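Local atomic coordinates of muramidase (Sodiomyces alcalophilus, PDB entry 6ZM8), a protein that cleaves bacterial cell-wall peptidoglycan as a fungal lysozyme of glycosyl hydrolase family 25, probably at the bond that follows N-acetylmuramic acid. Residues Ala17-Asn22 against Asn52-Gly57; Phe26-Ala31 against Ile88-Ala93; Ile96-Asn101 against Tyr135-Trp140; Ala103-Leu108 against Thr142-Asn147. One frame throughout, in Å; residues are numbered along the deposited sequence.

How the contacts relate
Contact 2 is wholly buried, near the centre of the chain, whereas contacts 1, 3 and 4 are partly buried; contact 1 lies across the centre of the chain from contacts 3 and 4. Contacts 1 and 2 touch and reach the neighbouring strands 26-33 and 55-61; R56 O probably bonds to L90 N. Contacts 3 and 4 both join the loop after strand 93-95 to helix 138-145, contact 3 also binding the end of strand 133-136. Their chemistry differs with place: van der Waals packing in contact 1, a tyrosine hydroxyl bonded to a backbone carbonyl among apolar groups in contact 2, hydroxyl, carboxylate and indole contacts in contact 3, a disulfide with water beside it in contact 4.

Contact 1 (Ala17-Asn22 against Asn52-Gly57); sequences ARAYAN and NGFIRG
The carbonyl oxygen of N52 is lined by three carbons of Y20: CD2 comes to 3.5 Å from N52 O, with CG and CB a little farther away. Y20 CG, anti to the backbone N (chi1 -167°), leaves the helix on the side of the loop; farther out in the ring, CE2 lies 3.8 Å from G53 O. G53 has a positive phi of 82°, a backbone angle that by itself favours glycine. Beside the tyrosine, F54 sends the end of its ring against the helix. Its CZ meets A19 CB at 3.7 Å, and Y20 N lies at the rim of the same ring, near its plane. F54 CE1 in turn sits at the edge of the Y20 ring, 3.9 Å from Y20 CB. In the TIM-barrel fold of the family, this packing joins helix 16-22 to the connection that leads from helix 42-51 into strand 55-61. The N52 amide is tied back to the preceding helix 42-51, ND2 bonding to G48 O, while its OD1 rests 3.7 Å from A17 CB. R25 makes a cation-pi contact with Y20 and also bonds, through NH1, to Y20 O.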
# COMPACT_ATOMS: atom_id res chain seq x y z
N ALA A 17 16.05 13.94 -3.20
CA ALA A 17 16.76 14.86 -2.31
C ALA A 17 15.83 16.03 -1.93
O ALA A 17 15.77 16.44 -0.75
CB ALA A 17 18.02 15.37 -2.98
N ARG A 18 15.11 16.56 -2.92
CA ARG A 18 14.15 17.63 -2.66
C ARG A 18 13.04 17.14 -1.72
O ARG A 18 12.61 17.86 -0.81
CB ARG A 18 13.57 18.15 -3.98
CG ARG A 18 12.41 19.13 -3.84
CD ARG A 18 11.88 19.55 -5.22
NE ARG A 18 10.54 20.14 -5.08
CZ ARG A 18 9.75 20.54 -6.07
NH1 ARG A 18 8.54 21.01 -5.79
NH2 ARG A 18 10.17 20.40 -7.32
N ALA A 19 12.55 15.92 -1.95
CA ALA A 19 11.51 15.37 -1.08
C ALA A 19 12.01 15.24 0.36
O ALA A 19 11.27 15.56 1.31
CB ALA A 19 11.04 14.05 -1.62
N TYR A 20 13.25 14.77 0.54
CA TYR A 20 13.76 14.64 1.91
C TYR A 20 13.87 16.05 2.54
O TYR A 20 13.54 16.24 3.73
CB TYR A 20 15.12 13.92 1.89
CG TYR A 20 15.55 13.48 3.27
CD1 TYR A 20 16.25 14.33 4.11
CD2 TYR A 20 15.24 12.23 3.72
CE1 TYR A 20 16.59 13.96 5.38
CE2 TYR A 20 15.61 11.83 4.99
CZ TYR A 20 16.27 12.70 5.82
OH TYR A 20 16.63 12.33 7.09
N ALA A 21 14.33 17.04 1.77
CA ALA A 21 14.43 18.41 2.27
C ALA A 21 13.05 18.97 2.65
O ALA A 21 12.95 19.80 3.56
CB ALA A 21 15.14 19.28 1.24
N ASN A 22 12.01 18.55 1.95
CA ASN A 22 10.64 18.94 2.28
C ASN A 22 10.19 18.38 3.63
O ASN A 22 9.19 18.83 4.18
CB ASN A 22 9.71 18.42 1.17
CG ASN A 22 8.30 18.98 1.24
OD1 ASN A 22 8.11 20.19 1.36
ND2 ASN A 22 7.30 18.11 1.11
N ASN A 52 18.53 8.36 -1.29
CA ASN A 52 18.26 9.68 -0.69
C ASN A 52 17.63 9.56 0.69
O ASN A 52 17.01 10.50 1.19
CB ASN A 52 17.44 10.53 -1.64
CG ASN A 52 18.24 10.96 -2.83
OD1 ASN A 52 19.06 11.88 -2.71
ND2 ASN A 52 18.13 10.26 -3.94
N GLY A 53 17.88 8.44 1.36
CA GLY A 53 17.59 8.33 2.79
C GLY A 53 16.15 8.00 3.11
O GLY A 53 15.78 8.10 4.28
N PHE A 54 15.35 7.59 2.14
CA PHE A 54 13.97 7.21 2.42
C PHE A 54 13.84 5.80 2.98
O PHE A 54 14.54 4.87 2.61
CB PHE A 54 13.12 7.31 1.15
CG PHE A 54 12.64 8.70 0.92
CD1 PHE A 54 13.46 9.67 0.35
CD2 PHE A 54 11.39 9.10 1.38
CE1 PHE A 54 13.05 11.00 0.29
CE2 PHE A 54 11.00 10.42 1.33
CZ PHE A 54 11.83 11.37 0.79
N ILE A 55 12.81 5.68 3.82
CA ILE A 55 12.15 4.42 4.11
C ILE A 55 11.14 4.22 2.95
O ILE A 55 10.45 5.17 2.58
CB ILE A 55 11.49 4.48 5.50
CG1 ILE A 55 12.59 4.58 6.57
CG2 ILE A 55 10.59 3.30 5.73
CD1 ILE A 55 12.11 4.86 7.97
N ARG A 56 11.11 3.04 2.35
CA ARG A 56 10.30 2.87 1.14
C ARG A 56 9.67 1.51 1.11
O ARG A 56 10.20 0.53 1.65
CB ARG A 56 11.09 3.16 -0.15
CG ARG A 56 12.20 2.17 -0.47
CD ARG A 56 13.52 2.44 0.27
NE ARG A 56 14.59 1.57 -0.17
CZ ARG A 56 14.76 0.31 0.23
NH1 ARG A 56 14.00 -0.21 1.18
NH2 ARG A 56 15.71 -0.42 -0.32
N GLY A 57 8.54 1.44 0.42
CA GLY A 57 7.88 0.19 0.14
C GLY A 57 7.26 0.22 -1.24
O GLY A 57 7.22 1.26 -1.90

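Contact 2 (Phe26-Ala31 against Ile88-Ala93)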
# COMPACT_ATOMS: atom_id res chain seq x y z
N PHE A 26 9.08 8.78 4.14
CA PHE A 26 8.76 7.47 3.56
C PHE A 26 8.04 7.69 2.23
O PHE A 26 7.43 8.73 2.00
CB PHE A 26 7.93 6.60 4.52
CG PHE A 26 6.54 7.13 4.77
CD1 PHE A 26 5.48 6.76 3.95
CD2 PHE A 26 6.31 8.06 5.80
CE1 PHE A 26 4.21 7.31 4.14
CE2 PHE A 26 5.05 8.60 5.99
CZ PHE A 26 4.00 8.23 5.18
N VAL A 27 8.11 6.64 1.41
CA VAL A 27 7.44 6.66 0.11
C VAL A 27 6.99 5.23 -0.21
O VAL A 27 7.74 4.29 -0.01
CB VAL A 27 8.34 7.27 -0.97
CG1 VAL A 27 9.62 6.47 -1.18
CG2 VAL A 27 7.59 7.47 -2.30
N TYR A 28 5.78 5.13 -0.76
CA TYR A 28 5.29 3.90 -1.40
C TYR A 28 5.29 4.09 -2.91
O TYR A 28 4.93 5.15 -3.42
CB TYR A 28 3.88 3.53 -0.90
CG TYR A 28 3.86 2.56 0.25
CD1 TYR A 28 4.20 1.23 0.06
CD2 TYR A 28 3.49 2.96 1.53
CE1 TYR A 28 4.17 0.31 1.10
CE2 TYR A 28 3.45 2.04 2.59
CZ TYR A 28 3.80 0.72 2.37
OH TYR A 28 3.77 -0.13 3.44
N ILE A 29 5.67 3.02 -3.61
CA ILE A 29 5.95 3.08 -5.04
C ILE A 29 5.22 1.92 -5.72
O ILE A 29 5.37 0.77 -5.32
CB ILE A 29 7.47 2.97 -5.29
CG1 ILE A 29 8.20 4.11 -4.58
CG2 ILE A 29 7.77 2.97 -6.78
CD1 ILE A 29 9.71 3.91 -4.51
N LYS A 30 4.45 2.21 -6.78
CA LYS A 30 3.73 1.13 -7.44
C LYS A 30 4.71 0.17 -8.09
O LYS A 30 5.60 0.58 -8.87
CB LYS A 30 2.81 1.67 -8.53
CG LYS A 30 1.95 0.56 -9.15
CD LYS A 30 0.88 1.09 -10.07
CE LYS A 30 0.10 -0.03 -10.73
NZ LYS A 30 -0.98 0.50 -11.57
N ALA A 31 4.54 -1.13 -7.81
CA ALA A 31 5.34 -2.17 -8.44
C ALA A 31 4.53 -2.89 -9.51
O ALA A 31 5.04 -3.03 -10.66
CB ALA A 31 5.88 -3.16 -7.43
N ILE A 88 14.72 -0.02 6.44
CA ILE A 88 14.27 0.98 5.49
C ILE A 88 13.26 0.41 4.50
O ILE A 88 12.89 1.12 3.57
CB ILE A 88 15.42 1.65 4.74
CG1 ILE A 88 16.25 0.67 3.93
CG2 ILE A 88 16.27 2.47 5.72
CD1 ILE A 88 17.11 1.32 2.86
N THR A 89 12.80 -0.83 4.69
CA THR A 89 11.87 -1.45 3.76
C THR A 89 10.54 -1.66 4.46
O THR A 89 10.43 -2.43 5.42
CB THR A 89 12.40 -2.78 3.20
OG1 THR A 89 13.75 -2.62 2.75
CG2 THR A 89 11.56 -3.21 2.03
N LEU A 90 9.51 -0.95 3.99
CA LEU A 90 8.18 -1.16 4.51
C LEU A 90 7.63 -2.48 3.97
O LEU A 90 7.97 -2.91 2.85
CB LEU A 90 7.26 -0.02 4.06
CG LEU A 90 7.63 1.34 4.68
CD1 LEU A 90 6.86 2.46 4.01
CD2 LEU A 90 7.42 1.35 6.17
N PRO A 91 6.72 -3.13 4.71
CA PRO A 91 6.00 -4.25 4.13
C PRO A 91 5.23 -3.76 2.90
O PRO A 91 4.73 -2.64 2.86
CB PRO A 91 5.05 -4.68 5.25
CG PRO A 91 4.83 -3.39 6.04
CD PRO A 91 6.17 -2.70 6.02
N GLY A 92 5.13 -4.63 1.90
CA GLY A 92 4.38 -4.27 0.70
C GLY A 92 2.91 -3.99 1.05
O GLY A 92 2.35 -4.55 2.02
N ALA A 93 2.29 -3.16 0.21
CA ALA A 93 0.89 -2.81 0.38
C ALA A 93 0.04 -3.38 -0.74
O ALA A 93 0.39 -3.33 -1.94
CB ALA A 93 0.71 -1.30 0.41
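Y28 and A93 have the closest alpha carbons, yet these are 8.2 Å apart, so segment 26-31, part of strand 26-33, and the irregular segment 88-93 meet through side chains, one of them bonded to a backbone carbonyl, and not by strand pairing. The directions from F26 to Y28 and from L90 to A93 differ by 31°. Y28 spans the gap: its hydroxyl donates to P91 O, with OH and O 2.7 Å apart, and the bond runs nearly straight on to the carbonyl, at a C=O...OH angle of 166°. P91 O lies in the plane of the ring, at its edge. L90 covers one face, its CD1 4.1 Å from the centroid of the Y28 ring in a CH-pi contact, and the same methyl reaches back to F26 CB at 4.3 Å. L90 CB also touches Y28 OH, while A93 CB packs 3.9 Å from Y28 CE1. A phenylalanine in place of Y28 would probably leave P91 O without its hydroxyl donor and the ring freer to shift between L90 and A93. Y28 also stacks with W158 and touches V133. Side chains from strands well separated in the sheet converge on one tyrosine, as in the closed interior of a TIM-barrel glycosidase.

Contact 3 (Ile96-Asn101 against Tyr135-Trp140)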
# COMPACT_ATOMS: atom_id res chain seq x y z
N ILE A 96 -6.35 -2.31 -2.76
CA ILE A 96 -7.58 -3.05 -3.02
C ILE A 96 -8.74 -2.04 -2.96
O ILE A 96 -9.13 -1.56 -1.88
CB ILE A 96 -7.71 -4.28 -2.09
CG1 ILE A 96 -9.01 -5.03 -2.31
CG2 ILE A 96 -7.56 -3.96 -0.61
CD1 ILE A 96 -9.17 -5.65 -3.67
N GLU A 97 -9.22 -1.66 -4.14
CA GLU A 97 -10.10 -0.53 -4.28
C GLU A 97 -10.95 -0.70 -5.55
O GLU A 97 -10.90 -1.71 -6.24
CB GLU A 97 -9.29 0.78 -4.36
CG GLU A 97 -8.43 0.86 -5.60
CD GLU A 97 -7.78 2.23 -5.75
OE1 GLU A 97 -8.43 3.12 -6.35
OE2 GLU A 97 -6.65 2.42 -5.32
N TYR A 98 -11.68 0.37 -5.87
CA TYR A 98 -12.66 0.39 -6.97
C TYR A 98 -12.05 -0.19 -8.25
O TYR A 98 -11.00 0.23 -8.74
CB TYR A 98 -13.09 1.84 -7.27
CG TYR A 98 -13.38 2.66 -6.03
CD1 TYR A 98 -14.64 2.68 -5.44
CD2 TYR A 98 -12.36 3.39 -5.42
CE1 TYR A 98 -14.86 3.39 -4.27
CE2 TYR A 98 -12.58 4.11 -4.28
CZ TYR A 98 -13.82 4.11 -3.69
OH TYR A 98 -13.95 4.86 -2.54
N ASN A 99 -12.81 -1.10 -8.86
CA ASN A 99 -12.43 -1.60 -10.19
C ASN A 99 -12.28 -0.43 -11.18
O ASN A 99 -13.23 0.33 -11.37
CB ASN A 99 -13.54 -2.53 -10.63
CG ASN A 99 -13.28 -3.22 -11.96
OD1 ASN A 99 -12.24 -3.03 -12.61
ND2 ASN A 99 -14.25 -4.05 -12.34
N PRO A 100 -11.09 -0.30 -11.80
CA PRO A 100 -10.83 0.83 -12.60
C PRO A 100 -11.48 0.37 -14.04
O PRO A 100 -11.63 1.31 -14.59
CB PRO A 100 -9.32 0.92 -12.87
CG PRO A 100 -8.79 -0.45 -12.50
CD PRO A 100 -9.83 -1.01 -11.56
N ASN A 101 -12.06 -0.79 -14.36
CA ASN A 101 -12.39 -1.16 -15.73
C ASN A 101 -13.87 -1.61 -15.77
O ASN A 101 -14.28 -2.18 -16.77
CB ASN A 101 -11.52 -2.37 -16.30
CG ASN A 101 -10.04 -1.83 -16.10
OD1 ASN A 101 -9.72 -0.59 -16.45
ND2 ASN A 101 -9.09 -2.76 -15.70
N TYR A 135 -4.28 -0.98 1.62
CA TYR A 135 -4.74 0.34 1.18
C TYR A 135 -6.15 0.18 0.63
O TYR A 135 -6.39 -0.63 -0.27
CB TYR A 135 -3.82 0.91 0.10
CG TYR A 135 -4.37 2.17 -0.55
CD1 TYR A 135 -5.26 2.10 -1.62
CD2 TYR A 135 -3.99 3.43 -0.12
CE1 TYR A 135 -5.75 3.23 -2.23
CE2 TYR A 135 -4.44 4.59 -0.74
CZ TYR A 135 -5.33 4.49 -1.82
OH TYR A 135 -5.78 5.59 -2.50
N THR A 136 -7.07 0.97 1.17
CA THR A 136 -8.45 0.93 0.70
C THR A 136 -9.15 2.23 1.13
O THR A 136 -8.54 3.14 1.69
CB THR A 136 -9.16 -0.35 1.23
OG1 THR A 136 -10.35 -0.58 0.47
CG2 THR A 136 -9.48 -0.29 2.70
N THR A 137 -10.46 2.27 0.86
CA THR A 137 -11.33 3.30 1.37
C THR A 137 -12.43 2.64 2.19
O THR A 137 -12.81 1.50 1.95
CB THR A 137 -11.95 4.16 0.26
OG1 THR A 137 -12.88 3.33 -0.44
CG2 THR A 137 -10.89 4.74 -0.66
N THR A 138 -12.98 3.39 3.16
CA THR A 138 -14.01 2.80 3.99
C THR A 138 -15.26 2.43 3.16
O THR A 138 -15.86 1.38 3.39
CB THR A 138 -14.35 3.71 5.17
OG1 THR A 138 -13.13 3.83 5.88
CG2 THR A 138 -15.45 3.14 6.04
N ASP A 139 -15.62 3.28 2.23
CA ASP A 139 -16.80 3.01 1.42
C ASP A 139 -16.59 1.80 0.50
O ASP A 139 -17.50 0.96 0.38
CB ASP A 139 -17.24 4.27 0.64
CG ASP A 139 -16.12 4.93 -0.16
OD1 ASP A 139 -15.14 5.37 0.46
OD2 ASP A 139 -16.25 4.99 -1.41
N TRP A 140 -15.43 1.68 -0.13
CA TRP A 140 -15.21 0.48 -0.98
C TRP A 140 -15.22 -0.77 -0.11
O TRP A 140 -15.83 -1.78 -0.43
CB TRP A 140 -13.89 0.58 -1.76
CG TRP A 140 -13.71 -0.58 -2.71
CD1 TRP A 140 -14.10 -0.60 -4.01
CD2 TRP A 140 -13.17 -1.88 -2.42
NE1 TRP A 140 -13.84 -1.82 -4.58
CE2 TRP A 140 -13.29 -2.64 -3.62
CE3 TRP A 140 -12.64 -2.50 -1.28
CZ2 TRP A 140 -12.91 -3.97 -3.69
CZ3 TRP A 140 -12.29 -3.84 -1.35
CH2 TRP A 140 -12.43 -4.57 -2.54
O HOH W 1 -5.66 5.09 -5.26
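W140 CG, anti to the backbone N (chi1 -175°), points to the loop, and the indole lies against the backbone of I96 to Y98; Y98 CG is anti to its carbonyl carbon (chi1 -44°). I96 O and E97 C lie over one face of the indole, E97 C 3.2 Å from NE1, and the I96 side chain crosses the indole at about a right angle, CG1 3.5 Å from CH2. An edge of W140 points into the face of Y98 in a T-shaped stack, the planes 80° apart, and W140 CB covers that phenol face toward its rim. NE1 bonds to T104 O. An alanine at W140 would probably leave T104 O without this donor and open a gap beside I96 and E97.

The contact joins the loop after strand 93-95 to the end of strand 133-136 and the start of helix 138-145. D95, I96 and E97 match the Asp-X-Glu motif of family 25, so it probably borders the substrate groove.

Y98 OH donates to D139 OD2 at 2.6 Å and lies 2.8 Å from T137 OG1. T137 is the N-cap of the helix, its OG1 accepting from W140 N at 3.1 Å. Deeper in, I96 is held through both backbone polar atoms: its N donates to Y135 O at 3.0 Å, and its O accepts from T136 OG1 at 2.8 Å. In one of two conformers of E97, a water bridges OE2 to Y135 OH, which also bonds to Q180.

Contact 4 (Ala103-Leu108 against Thr142-Asn147); sequences ATCYGL and TQCTGN
C105 and C144 are joined by a disulfide, SG to SG 2.0 Å, and this covalent link is the tight part of the contact; around it the segments approach only loosely. Both sulfurs are set alike, each SG beside its own backbone N and anti to the carbonyl carbon, and the C-S-S-C torsion of -82° gives the bridge a left-handed sense. C105 SG passes 3.8 Å from Q143 O, and T104 O stands 4.0 Å from C144 SG. The bridge fastens the loop between strand 93-95 and helix 110-128 to the C-terminal part of helix 138-145, so linking the loop after one barrel strand to the helix that follows the next strand of the sheet. On the loop side C105 belongs to two successive beta turns, type I from A103 to Y106 and type I' from C105 to L108, the latter with Y106 and G107 both at positive phi. Beyond the bridge the segments are linked in part by water. A water lies 2.8 Å from T104 OG1 and more weakly reaches Q143 OE1, whose side chain has two conformers. On the other flank, water at one of two mutually exclusive sites probably links L108 O and C144 O.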
# COMPACT_ATOMS: atom_id res chain seq x y z
N ALA A 103 -17.44 -2.75 -12.87
CA ALA A 103 -18.19 -2.70 -11.60
C ALA A 103 -17.24 -2.79 -10.40
O ALA A 103 -16.35 -3.60 -10.36
CB ALA A 103 -19.12 -3.76 -11.47
N THR A 104 -17.54 -1.95 -9.42
CA THR A 104 -16.62 -1.63 -8.36
C THR A 104 -16.08 -2.84 -7.58
O THR A 104 -14.92 -2.82 -7.23
CB THR A 104 -17.22 -0.55 -7.45
OG1 THR A 104 -16.21 -0.16 -6.50
CG2 THR A 104 -18.45 -0.95 -6.73
N CYS A 105 -16.92 -3.84 -7.33
CA CYS A 105 -16.52 -5.03 -6.56
C CYS A 105 -16.04 -6.20 -7.45
O CYS A 105 -15.86 -7.30 -6.95
CB CYS A 105 -17.61 -5.50 -5.62
SG CYS A 105 -18.19 -4.23 -4.43
N TYR A 106 -15.81 -5.92 -8.75
CA TYR A 106 -15.15 -6.86 -9.66
C TYR A 106 -16.02 -8.11 -9.94
O TYR A 106 -15.50 -9.08 -10.47
CB TYR A 106 -13.76 -7.30 -9.19
CG TYR A 106 -12.78 -6.16 -9.01
CD1 TYR A 106 -12.71 -5.46 -7.80
CD2 TYR A 106 -11.88 -5.81 -10.00
CE1 TYR A 106 -11.78 -4.44 -7.59
CE2 TYR A 106 -10.94 -4.80 -9.82
CZ TYR A 106 -10.90 -4.11 -8.61
OH TYR A 106 -9.96 -3.12 -8.48
N GLY A 107 -17.30 -8.07 -9.60
CA GLY A 107 -18.16 -9.24 -9.77
C GLY A 107 -18.05 -10.28 -8.67
O GLY A 107 -18.73 -11.30 -8.77
N LEU A 108 -17.22 -10.05 -7.66
CA LEU A 108 -17.11 -11.01 -6.57
C LEU A 108 -18.19 -10.73 -5.52
O LEU A 108 -18.53 -9.58 -5.25
CB LEU A 108 -15.73 -10.96 -5.88
CG LEU A 108 -14.59 -11.70 -6.58
CD1 LEU A 108 -14.16 -11.05 -7.89
CD2 LEU A 108 -13.39 -11.83 -5.65
N THR A 142 -16.61 -1.33 2.72
CA THR A 142 -17.96 -1.67 3.19
C THR A 142 -18.75 -2.39 2.09
O THR A 142 -19.33 -3.45 2.33
CB THR A 142 -18.66 -0.39 3.67
OG1 THR A 142 -17.95 0.15 4.79
CG2 THR A 142 -20.08 -0.65 4.08
N GLN A 143 -18.77 -1.82 0.90
CA GLN A 143 -19.59 -2.44 -0.14
C GLN A 143 -19.04 -3.78 -0.60
O GLN A 143 -19.81 -4.68 -0.97
CB GLN A 143 -19.59 -1.50 -1.33
CG GLN A 143 -20.31 -0.24 -1.02
CD GLN A 143 -20.41 0.68 -2.19
OE1 GLN A 143 -20.51 0.32 -3.34
NE2 GLN A 143 -20.70 1.97 -1.98
N CYS A 144 -17.72 -3.88 -0.70
CA CYS A 144 -17.15 -5.03 -1.40
C CYS A 144 -16.67 -6.16 -0.48
O CYS A 144 -16.49 -7.28 -0.97
CB CYS A 144 -16.00 -4.62 -2.31
SG CYS A 144 -16.50 -3.45 -3.62
N THR A 145 -16.51 -5.89 0.82
CA THR A 145 -16.14 -6.96 1.77
C THR A 145 -17.22 -7.15 2.83
O THR A 145 -17.03 -8.01 3.70
CB THR A 145 -14.79 -6.73 2.48
OG1 THR A 145 -14.91 -5.76 3.53
CG2 THR A 145 -13.68 -6.37 1.52
N GLY A 146 -18.30 -6.38 2.80
CA GLY A 146 -19.24 -6.40 3.92
C GLY A 146 -18.66 -5.75 5.16
O GLY A 146 -19.08 -6.06 6.28
N ASN A 147 -17.69 -4.86 4.98
CA ASN A 147 -17.00 -4.20 6.10
C ASN A 147 -16.35 -5.25 7.01
O ASN A 147 -16.60 -5.28 8.23
CB ASN A 147 -17.89 -3.21 6.84
CG ASN A 147 -17.09 -2.08 7.47
OD1 ASN A 147 -15.88 -1.99 7.31
ND2 ASN A 147 -17.78 -1.22 8.17
O HOH W 2 -17.19 -0.14 -3.84
O HOH W 3 -18.24 -7.71 -3.19
O HOH W 4 -16.66 -8.05 -3.80